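Local coordinates for protein phenol hydroxylase component phL (Pseudomonas stutzeri, PDB 3U52) that probably serves as a helical subunit of a multicomponent phenol hydroxylase, supporting the diiron-bearing subunit rather than carrying the iron centre itself, at residues N134-K139 with E203-V208; Q196-L201 with Y294-P299; D210-T215 with E280-W285. One frame throughout, in Å; residues are numbered along the deposited sequence.

Contact 1: N134-K139 with E203-V208; sequences NMNNAK and EDTLVV
The side chain of Asn136 reaches from helix 126-143 between Thr205 and Leu206 and crosses both at about a right angle. Its CG lies 3.9 Å from Thr205 OG1 on one flank and 4.1 Å from Leu206 CD2 on the other. Beside it Leu206 CD2 also meets Met135 CB at 4.0 Å, so one methyl branch touches two successive residues of the facing helix. Thr205 holds OG1 between its backbone N and carbonyl carbon (chi1 77°), where the hydroxyl can both face Asn136 and bond back to Val202 O in its own helix. An alanine in place of Asn136 would probably open a gap beside Leu206 CD2 and leave the Thr205 hydroxyl without its polar neighbour across the interface. One helical turn on, Lys139 bends at chi2 (-102°), and its CE comes to 3.3 Å from Val208 O; the ammonium group is held chiefly by a salt bridge to Asp143. Val208 is placed by a type I turn starting at Thr205, closed by Val208 N to Thr205 O at 3.1 Å. Another protein chain packs an aromatic side chain on Met135. This is helix-to-turn packing in an all-helical core, consistent with the bundle fold of the hydroxylase family, and Leu206 brings it to about 4 Å from a bound xenon.

Contact 2: Q196-L201 with Y294-P299; sequences QPMRKL and YEALKP
Met198 and Ala296 stand where helices 196-205 and 276-302 cross, their segments nearly antiparallel at 147° with axes 7.7 Å apart. The small side chain of Ala296, just a methyl group, is consistent with so close an approach. From Met198, CB passes 4.0 Å from Ala296 O. With CG pointing away from the backbone N (chi1 175°), bends at chi2 and chi3 then fold the chain round: SD comes to 4.2 Å from Ala296 CB, and CE ends against Leu297 CD2 at 3.5 Å, tighter than usual for two carbons. The Ala296 methyl is shared, since Leu201 CD2 touches it at 3.6 Å. Alongside, the rings of Pro197 and Pro299 slide past each other in opposite directions, CG to CG 4.0 Å. Trp189 of helix 180-191 also packs on Met198, and helix 211-240 lies against Leu201 and Leu297. No direct hydrogen bond joins the two segments. A single water accepts from Met198 N, in the first turn of its helix, and donates to Ala296 O, each at 2.8 Å. The chemistry is therefore that of close apolar fitting, with one water serving the backbone polar groups that the helices themselves do not bring together.

Contact 3: D210-T215 with E280-W285; sequences DWFELT and ELLQKW
The indole of Trp285 is sandwiched: Glu213 CB sits over the centre of one face, 3.6 Å above the plane, while Leu281 CD2 of its own helix lies offset on the opposite face. The Phe212 ring has Trp285 CZ3 at its edge and Thr215 CG2 over one face. These groups join the capped N-terminus of helix 211-240 to helix 276-302, as helix packing within an all-helical fold. Glu213 runs extended across the indole, its CG anti to the backbone N (chi1 -174°). Its CG makes a CH-pi contact, 3.6 Å from the centroid of the five-membered ring and almost exactly on the normal, and its carboxylate then stacks with planes 6° apart, CD at 3.7 Å from Trp285 NE1. Beyond the ring, Glu213 OE1 accepts from the indole NH of Trp289. Asp210 stands more upright against the six-membered ring, with OD2 3.5 Å from Trp285 CZ2; Thr63 and Ala64 of a neighbouring loop bond its two oxygens. Beside the indole Phe212 CE2 meets Leu282 CD2 at 3.6 Å, and Met267 and Val271 of helix 251-274 also touch Phe212. Asp210 is the N-cap: Glu213 N, itself over the Trp285 face, donates to Asp210 OD1 at 3.1 Å, nearly straight at 172° and from above the carboxylate plane.

Helix 196-205 links contacts 1 and 2, whose segments adjoin in sequence and whose centres are 16 Å apart. Contacts 2 and 3 share helix 276-302, though their centres lie 20 Å apart and they do not touch. Contact 1 meets contact 3 directly, with centres 14 Å apart: Leu214 packs its CD2 on Lys139 CD and its CD1 on Thr205 O, both at 3.4 Å, and Glu213 lies against Val208. The Leu206 side chain of contact 1 lies about 4 Å from a bound xenon, against about 12 Å for that of Leu297 in contact 2. Helix 211-240, which starts in contact 3, supplies Tyr227 and Asp232 to a xenon pocket shared with Tyr257.

Contact 1: N134-K139 with E203-V208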
loop_
_atom_site.group_PDB
_atom_site.type_symbol
_atom_site.label_atom_id
_atom_site.label_comp_id
_atom_site.label_asym_id
_atom_site.label_seq_id
_atom_site.Cartn_x
_atom_site.Cartn_y
_atom_site.Cartn_z
ATOM N N ASN D 134 -18.453 -27.899 -1.882
ATOM C CA ASN D 134 -17.875 -27.015 -2.903
ATOM C C ASN D 134 -18.767 -26.968 -4.161
ATOM O O ASN D 134 -19.110 -25.887 -4.638
ATOM C CB ASN D 134 -16.429 -27.443 -3.241
ATOM C CG ASN D 134 -15.897 -26.827 -4.506
ATOM O OD1 ASN D 134 -15.848 -27.489 -5.545
ATOM N ND2 ASN D 134 -15.463 -25.555 -4.434
ATOM N N MET D 135 -19.156 -28.135 -4.686
ATOM C CA MET D 135 -19.932 -28.171 -5.934
ATOM C C MET D 135 -21.326 -27.527 -5.755
ATOM O O MET D 135 -21.795 -26.759 -6.630
ATOM C CB MET D 135 -20.039 -29.594 -6.484
ATOM C CG MET D 135 -18.696 -30.234 -6.846
ATOM S SD MET D 135 -19.019 -31.913 -7.368
ATOM C CE MET D 135 -19.871 -31.575 -8.928
ATOM N N ASN D 136 -21.968 -27.799 -4.616
ATOM C CA ASN D 136 -23.308 -27.229 -4.341
ATOM C C ASN D 136 -23.305 -25.719 -4.204
ATOM O O ASN D 136 -24.204 -25.039 -4.680
ATOM C CB ASN D 136 -23.910 -27.858 -3.095
ATOM C CG ASN D 136 -24.265 -29.317 -3.299
ATOM O OD1 ASN D 136 -24.324 -30.114 -2.347
ATOM N ND2 ASN D 136 -24.477 -29.681 -4.553
ATOM N N ASN D 137 -22.251 -25.190 -3.581
ATOM C CA ASN D 137 -22.107 -23.745 -3.448
ATOM C C ASN D 137 -21.686 -23.054 -4.720
ATOM O O ASN D 137 -22.089 -21.908 -4.911
ATOM C CB ASN D 137 -21.148 -23.423 -2.265
ATOM C CG ASN D 137 -21.826 -23.680 -0.913
ATOM O OD1 ASN D 137 -21.432 -24.577 -0.109
ATOM N ND2 ASN D 137 -22.848 -22.895 -0.655
ATOM N N ALA D 138 -20.871 -23.696 -5.577
ATOM C CA ALA D 138 -20.680 -23.186 -6.932
ATOM C C ALA D 138 -21.980 -23.084 -7.711
ATOM O O ALA D 138 -22.214 -22.081 -8.418
ATOM C CB ALA D 138 -19.660 -24.019 -7.738
ATOM N N LYS D 139 -22.792 -24.132 -7.640
ATOM C CA LYS D 139 -24.170 -24.068 -8.220
ATOM C C LYS D 139 -24.985 -22.850 -7.719
ATOM O O LYS D 139 -25.531 -22.092 -8.526
ATOM C CB LYS D 139 -24.898 -25.414 -8.042
ATOM C CG LYS D 139 -26.242 -25.624 -8.809
ATOM C CD LYS D 139 -27.395 -25.446 -7.829
ATOM C CE LYS D 139 -28.754 -26.133 -8.211
ATOM N NZ LYS D 139 -29.212 -25.793 -9.551
ATOM N N GLU D 203 -24.620 -37.474 -3.049
ATOM C CA GLU D 203 -25.043 -37.617 -4.442
ATOM C C GLU D 203 -26.483 -37.106 -4.732
ATOM O O GLU D 203 -26.742 -36.478 -5.796
ATOM C CB GLU D 203 -24.826 -39.061 -4.950
ATOM C CG GLU D 203 -23.375 -39.478 -4.947
ATOM C CD GLU D 203 -23.153 -40.857 -5.515
ATOM O OE1 GLU D 203 -22.050 -41.445 -5.326
ATOM O OE2 GLU D 203 -24.095 -41.340 -6.177
ATOM N N ASP D 204 -27.389 -37.311 -3.775
ATOM C CA ASP D 204 -28.767 -36.782 -3.857
ATOM C C ASP D 204 -28.824 -35.237 -3.891
ATOM O O ASP D 204 -29.543 -34.633 -4.702
ATOM C CB ASP D 204 -29.625 -37.324 -2.716
ATOM C CG ASP D 204 -30.014 -38.829 -2.886
ATOM O OD1 ASP D 204 -29.778 -39.485 -3.961
ATOM O OD2 ASP D 204 -30.541 -39.362 -1.883
ATOM N N THR D 205 -28.049 -34.599 -3.033
ATOM C CA THR D 205 -27.968 -33.133 -3.068
ATOM C C THR D 205 -27.511 -32.550 -4.415
ATOM O O THR D 205 -27.953 -31.461 -4.806
ATOM C CB THR D 205 -27.100 -32.567 -1.934
ATOM O OG1 THR D 205 -25.692 -32.746 -2.240
ATOM C CG2 THR D 205 -27.468 -33.214 -0.601
ATOM N N LEU D 206 -26.656 -33.282 -5.120
ATOM C CA LEU D 206 -26.035 -32.808 -6.341
ATOM C C LEU D 206 -27.036 -32.707 -7.496
ATOM O O LEU D 206 -26.744 -32.193 -8.572
ATOM C CB LEU D 206 -24.856 -33.716 -6.691
ATOM C CG LEU D 206 -23.590 -33.635 -5.799
ATOM C CD1 LEU D 206 -22.532 -34.613 -6.270
ATOM C CD2 LEU D 206 -22.967 -32.230 -5.857
ATOM N N VAL D 207 -28.239 -33.204 -7.258
ATOM C CA VAL D 207 -29.249 -33.279 -8.282
ATOM C C VAL D 207 -30.414 -32.310 -7.925
ATOM O O VAL D 207 -31.341 -32.115 -8.697
ATOM C CB VAL D 207 -29.561 -34.814 -8.376
ATOM C CG1 VAL D 207 -30.949 -35.142 -8.094
ATOM C CG2 VAL D 207 -28.892 -35.439 -9.615
ATOM N N VAL D 208 -30.329 -31.653 -6.782
ATOM C CA VAL D 208 -31.352 -30.667 -6.359
ATOM C C VAL D 208 -31.337 -29.480 -7.330
ATOM O O VAL D 208 -30.275 -28.955 -7.651
ATOM C CB VAL D 208 -31.116 -30.204 -4.869
ATOM C CG1 VAL D 208 -31.994 -28.956 -4.474
ATOM C CG2 VAL D 208 -31.357 -31.343 -3.921
#

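Contact 2: Q196-L201 with Y294-P299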
loop_
_atom_site.group_PDB
_atom_site.type_symbol
_atom_site.label_atom_id
_atom_site.label_comp_id
_atom_site.label_asym_id
_atom_site.label_seq_id
_atom_site.Cartn_x
_atom_site.Cartn_y
_atom_site.Cartn_z
ATOM N N GLN D 196 -21.949 -45.340 3.272
ATOM C CA GLN D 196 -22.899 -45.347 2.146
ATOM C C GLN D 196 -24.099 -44.418 2.315
ATOM O O GLN D 196 -24.492 -43.767 1.358
ATOM C CB GLN D 196 -23.273 -46.764 1.658
ATOM C CG GLN D 196 -22.055 -47.543 1.179
ATOM C CD GLN D 196 -21.026 -46.670 0.414
ATOM O OE1 GLN D 196 -21.301 -46.157 -0.670
ATOM N NE2 GLN D 196 -19.827 -46.535 0.985
ATOM N N PRO D 197 -24.683 -44.328 3.520
ATOM C CA PRO D 197 -25.768 -43.358 3.674
ATOM C C PRO D 197 -25.292 -41.912 3.393
ATOM O O PRO D 197 -26.032 -41.106 2.804
ATOM C CB PRO D 197 -26.162 -43.510 5.132
ATOM C CG PRO D 197 -25.832 -44.992 5.439
ATOM C CD PRO D 197 -24.509 -45.150 4.726
ATOM N N MET D 198 -24.068 -41.599 3.794
ATOM C CA MET D 198 -23.569 -40.219 3.541
ATOM C C MET D 198 -23.333 -40.011 2.064
ATOM O O MET D 198 -23.741 -39.010 1.497
ATOM C CB MET D 198 -22.335 -39.920 4.351
ATOM C CG MET D 198 -21.722 -38.533 4.028
ATOM S SD MET D 198 -22.724 -37.149 4.660
ATOM C CE MET D 198 -22.135 -37.063 6.344
ATOM N N ARG D 199 -22.692 -40.986 1.423
ATOM C CA ARG D 199 -22.341 -40.841 0.044
ATOM C C ARG D 199 -23.594 -40.715 -0.830
ATOM O O ARG D 199 -23.630 -39.893 -1.752
ATOM C CB ARG D 199 -21.518 -42.032 -0.344
ATOM C CG ARG D 199 -20.798 -41.833 -1.570
ATOM C CD ARG D 199 -20.015 -43.087 -1.868
ATOM N NE ARG D 199 -20.298 -43.152 -3.236
ATOM C CZ ARG D 199 -20.454 -44.206 -3.974
ATOM N NH1 ARG D 199 -20.308 -45.456 -3.538
ATOM N NH2 ARG D 199 -20.762 -43.912 -5.197
ATOM N N LYS D 200 -24.615 -41.538 -0.536
ATOM C CA LYS D 200 -25.912 -41.446 -1.205
ATOM C C LYS D 200 -26.573 -40.083 -0.980
ATOM O O LYS D 200 -27.134 -39.498 -1.915
ATOM C CB LYS D 200 -26.890 -42.564 -0.726
ATOM C CG LYS D 200 -28.320 -42.401 -1.382
ATOM C CD LYS D 200 -29.262 -43.572 -1.063
ATOM C CE LYS D 200 -30.706 -43.299 -1.475
ATOM N NZ LYS D 200 -30.831 -42.724 -2.859
ATOM N N LEU D 201 -26.540 -39.589 0.260
ATOM C CA LEU D 201 -27.118 -38.280 0.552
ATOM C C LEU D 201 -26.377 -37.181 -0.245
ATOM O O LEU D 201 -27.030 -36.311 -0.876
ATOM C CB LEU D 201 -27.086 -37.962 2.049
ATOM C CG LEU D 201 -27.268 -36.482 2.440
ATOM C CD1 LEU D 201 -28.651 -35.963 1.984
ATOM C CD2 LEU D 201 -27.035 -36.279 3.927
ATOM N N TYR D 294 -29.517 -36.609 9.503
ATOM C CA TYR D 294 -29.329 -37.389 10.730
ATOM C C TYR D 294 -28.999 -38.843 10.445
ATOM O O TYR D 294 -28.056 -39.419 11.015
ATOM C CB TYR D 294 -30.626 -37.319 11.539
ATOM C CG TYR D 294 -30.626 -38.192 12.763
ATOM C CD1 TYR D 294 -30.072 -37.733 13.955
ATOM C CD2 TYR D 294 -31.178 -39.490 12.723
ATOM C CE1 TYR D 294 -30.084 -38.533 15.111
ATOM C CE2 TYR D 294 -31.185 -40.310 13.866
ATOM C CZ TYR D 294 -30.655 -39.817 15.054
ATOM O OH TYR D 294 -30.673 -40.592 16.179
ATOM N N GLU D 295 -29.761 -39.440 9.541
ATOM C CA GLU D 295 -29.529 -40.831 9.194
ATOM C C GLU D 295 -28.185 -41.053 8.477
ATOM O O GLU D 295 -27.570 -42.128 8.605
ATOM C CB GLU D 295 -30.740 -41.404 8.419
ATOM C CG GLU D 295 -30.536 -41.638 6.918
ATOM C CD GLU D 295 -31.601 -42.563 6.295
ATOM O OE1 GLU D 295 -31.191 -43.642 5.789
ATOM O OE2 GLU D 295 -32.829 -42.209 6.315
ATOM N N ALA D 296 -27.700 -40.037 7.748
ATOM C CA ALA D 296 -26.380 -40.124 7.094
ATOM C C ALA D 296 -25.208 -40.031 8.088
ATOM O O ALA D 296 -24.146 -40.603 7.867
ATOM C CB ALA D 296 -26.256 -39.078 6.009
ATOM N N LEU D 297 -25.403 -39.276 9.162
ATOM C CA LEU D 297 -24.422 -39.136 10.217
ATOM C C LEU D 297 -24.451 -40.274 11.226
ATOM O O LEU D 297 -23.489 -40.481 11.924
ATOM C CB LEU D 297 -24.640 -37.814 10.939
ATOM C CG LEU D 297 -24.334 -36.614 10.035
ATOM C CD1 LEU D 297 -24.883 -35.385 10.632
ATOM C CD2 LEU D 297 -22.778 -36.489 9.723
ATOM N N LYS D 298 -25.567 -40.996 11.311
ATOM C CA LYS D 298 -25.738 -42.036 12.345
ATOM C C LYS D 298 -24.626 -43.125 12.343
ATOM O O LYS D 298 -24.025 -43.390 13.388
ATOM C CB LYS D 298 -27.173 -42.619 12.255
ATOM C CG LYS D 298 -27.632 -43.634 13.313
ATOM C CD LYS D 298 -29.207 -43.537 13.409
ATOM C CE LYS D 298 -29.916 -44.873 13.222
ATOM N NZ LYS D 298 -29.599 -45.839 14.346
ATOM N N PRO D 299 -24.324 -43.741 11.181
ATOM C CA PRO D 299 -23.227 -44.737 11.259
ATOM C C PRO D 299 -21.850 -44.185 11.690
ATOM O O PRO D 299 -21.027 -44.923 12.275
ATOM C CB PRO D 299 -23.140 -45.309 9.838
ATOM C CG PRO D 299 -24.149 -44.649 9.032
ATOM C CD PRO D 299 -24.890 -43.620 9.830
HETATM O O HOH W 1 -22.974 -42.560 6.232
#

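Contact 3: D210-T215 with E280-W285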
loop_
_atom_site.group_PDB
_atom_site.type_symbol
_atom_site.label_atom_id
_atom_site.label_comp_id
_atom_site.label_asym_id
_atom_site.label_seq_id
_atom_site.Cartn_x
_atom_site.Cartn_y
_atom_site.Cartn_z
ATOM N N ASP D 210 -33.562 -26.500 -6.968
ATOM C CA ASP D 210 -33.913 -25.238 -6.302
ATOM C C ASP D 210 -32.717 -24.790 -5.480
ATOM O O ASP D 210 -32.292 -25.522 -4.555
ATOM C CB ASP D 210 -35.120 -25.450 -5.365
ATOM C CG ASP D 210 -35.662 -24.144 -4.805
ATOM O OD1 ASP D 210 -34.875 -23.366 -4.223
ATOM O OD2 ASP D 210 -36.882 -23.859 -4.958
ATOM N N TRP D 211 -32.173 -23.607 -5.773
ATOM C CA TRP D 211 -30.898 -23.264 -5.121
ATOM C C TRP D 211 -31.086 -22.956 -3.635
ATOM O O TRP D 211 -30.199 -23.236 -2.796
ATOM C CB TRP D 211 -30.153 -22.161 -5.865
ATOM C CG TRP D 211 -30.791 -20.786 -5.871
ATOM C CD1 TRP D 211 -31.522 -20.239 -6.882
ATOM C CD2 TRP D 211 -30.727 -19.783 -4.837
ATOM N NE1 TRP D 211 -31.936 -18.966 -6.543
ATOM C CE2 TRP D 211 -31.466 -18.657 -5.296
ATOM C CE3 TRP D 211 -30.127 -19.724 -3.578
ATOM C CZ2 TRP D 211 -31.575 -17.452 -4.553
ATOM C CZ3 TRP D 211 -30.250 -18.524 -2.823
ATOM C CH2 TRP D 211 -30.989 -17.425 -3.315
ATOM N N PHE D 212 -32.212 -22.366 -3.271
ATOM C CA PHE D 212 -32.417 -22.139 -1.842
ATOM C C PHE D 212 -32.645 -23.433 -1.055
ATOM O O PHE D 212 -32.076 -23.608 0.026
ATOM C CB PHE D 212 -33.475 -21.087 -1.499
ATOM C CG PHE D 212 -33.238 -20.478 -0.141
ATOM C CD1 PHE D 212 -32.481 -19.317 -0.026
ATOM C CD2 PHE D 212 -33.682 -21.129 1.039
ATOM C CE1 PHE D 212 -32.208 -18.749 1.249
ATOM C CE2 PHE D 212 -33.410 -20.595 2.313
ATOM C CZ PHE D 212 -32.686 -19.376 2.421
ATOM N N GLU D 213 -33.412 -24.359 -1.640
ATOM C CA GLU D 213 -33.505 -25.710 -1.076
ATOM C C GLU D 213 -32.081 -26.240 -0.871
ATOM O O GLU D 213 -31.743 -26.732 0.201
ATOM C CB GLU D 213 -34.308 -26.660 -1.988
ATOM C CG GLU D 213 -34.557 -28.041 -1.348
ATOM C CD GLU D 213 -35.241 -29.040 -2.273
ATOM O OE1 GLU D 213 -35.326 -30.227 -1.851
ATOM O OE2 GLU D 213 -35.705 -28.662 -3.377
ATOM N N LEU D 214 -31.239 -26.102 -1.904
ATOM C CA LEU D 214 -29.855 -26.555 -1.827
ATOM C C LEU D 214 -29.028 -25.871 -0.730
ATOM O O LEU D 214 -28.318 -26.562 0.014
ATOM C CB LEU D 214 -29.147 -26.411 -3.184
ATOM C CG LEU D 214 -27.838 -27.172 -3.344
ATOM C CD1 LEU D 214 -27.884 -28.628 -2.946
ATOM C CD2 LEU D 214 -27.358 -26.999 -4.764
ATOM N N THR D 215 -29.097 -24.538 -0.619
ATOM C CA THR D 215 -28.306 -23.877 0.444
ATOM C C THR D 215 -28.744 -24.319 1.856
ATOM O O THR D 215 -27.904 -24.548 2.745
ATOM C CB THR D 215 -28.241 -22.324 0.290
ATOM O OG1 THR D 215 -27.162 -21.840 1.086
ATOM C CG2 THR D 215 -29.476 -21.634 0.787
ATOM N N GLU D 280 -43.527 -21.769 5.453
ATOM C CA GLU D 280 -44.186 -23.035 5.039
ATOM C C GLU D 280 -43.284 -23.901 4.144
ATOM O O GLU D 280 -43.114 -25.092 4.386
ATOM C CB GLU D 280 -45.505 -22.772 4.265
ATOM C CG GLU D 280 -46.756 -22.340 5.105
ATOM C CD GLU D 280 -47.831 -21.614 4.242
ATOM O OE1 GLU D 280 -48.028 -21.979 3.048
ATOM O OE2 GLU D 280 -48.471 -20.655 4.755
ATOM N N LEU D 281 -42.745 -23.281 3.088
ATOM C CA LEU D 281 -41.855 -23.944 2.142
ATOM C C LEU D 281 -40.593 -24.477 2.839
ATOM O O LEU D 281 -40.187 -25.620 2.631
ATOM C CB LEU D 281 -41.468 -22.964 1.042
ATOM C CG LEU D 281 -41.493 -23.378 -0.428
ATOM C CD1 LEU D 281 -40.561 -22.451 -1.219
ATOM C CD2 LEU D 281 -41.148 -24.856 -0.659
ATOM N N LEU D 282 -39.983 -23.649 3.680
ATOM C CA LEU D 282 -38.791 -24.053 4.408
ATOM C C LEU D 282 -39.088 -25.241 5.311
ATOM O O LEU D 282 -38.299 -26.179 5.392
ATOM C CB LEU D 282 -38.219 -22.873 5.226
ATOM C CG LEU D 282 -37.637 -21.641 4.497
ATOM C CD1 LEU D 282 -37.150 -20.607 5.494
ATOM C CD2 LEU D 282 -36.490 -22.039 3.609
ATOM N N GLN D 283 -40.239 -25.217 5.997
ATOM C CA GLN D 283 -40.576 -26.344 6.876
ATOM C C GLN D 283 -40.695 -27.677 6.089
ATOM O O GLN D 283 -40.315 -28.750 6.552
ATOM C CB GLN D 283 -41.884 -26.060 7.630
ATOM C CG GLN D 283 -42.149 -27.090 8.695
ATOM C CD GLN D 283 -41.106 -27.068 9.779
ATOM O OE1 GLN D 283 -40.941 -26.057 10.475
ATOM N NE2 GLN D 283 -40.389 -28.175 9.937
ATOM N N LYS D 284 -41.271 -27.593 4.900
ATOM C CA LYS D 284 -41.457 -28.767 4.054
ATOM C C LYS D 284 -40.069 -29.338 3.712
ATOM O O LYS D 284 -39.841 -30.558 3.840
ATOM C CB LYS D 284 -42.240 -28.334 2.815
ATOM C CG LYS D 284 -42.339 -29.340 1.686
ATOM C CD LYS D 284 -42.887 -28.634 0.427
ATOM C CE LYS D 284 -42.252 -29.188 -0.849
ATOM N NZ LYS D 284 -42.925 -28.636 -2.086
ATOM N N TRP D 285 -39.121 -28.459 3.343
ATOM C CA TRP D 285 -37.767 -28.927 2.985
ATOM C C TRP D 285 -37.055 -29.494 4.200
ATOM O O TRP D 285 -36.457 -30.543 4.079
ATOM C CB TRP D 285 -36.919 -27.854 2.290
ATOM C CG TRP D 285 -37.402 -27.465 0.945
ATOM C CD1 TRP D 285 -38.083 -28.236 0.041
ATOM C CD2 TRP D 285 -37.231 -26.187 0.334
ATOM N NE1 TRP D 285 -38.350 -27.505 -1.107
ATOM C CE2 TRP D 285 -37.835 -26.245 -0.949
ATOM C CE3 TRP D 285 -36.621 -24.981 0.751
ATOM C CZ2 TRP D 285 -37.858 -25.140 -1.819
ATOM C CZ3 TRP D 285 -36.628 -23.895 -0.121
ATOM C CH2 TRP D 285 -37.264 -23.975 -1.381
#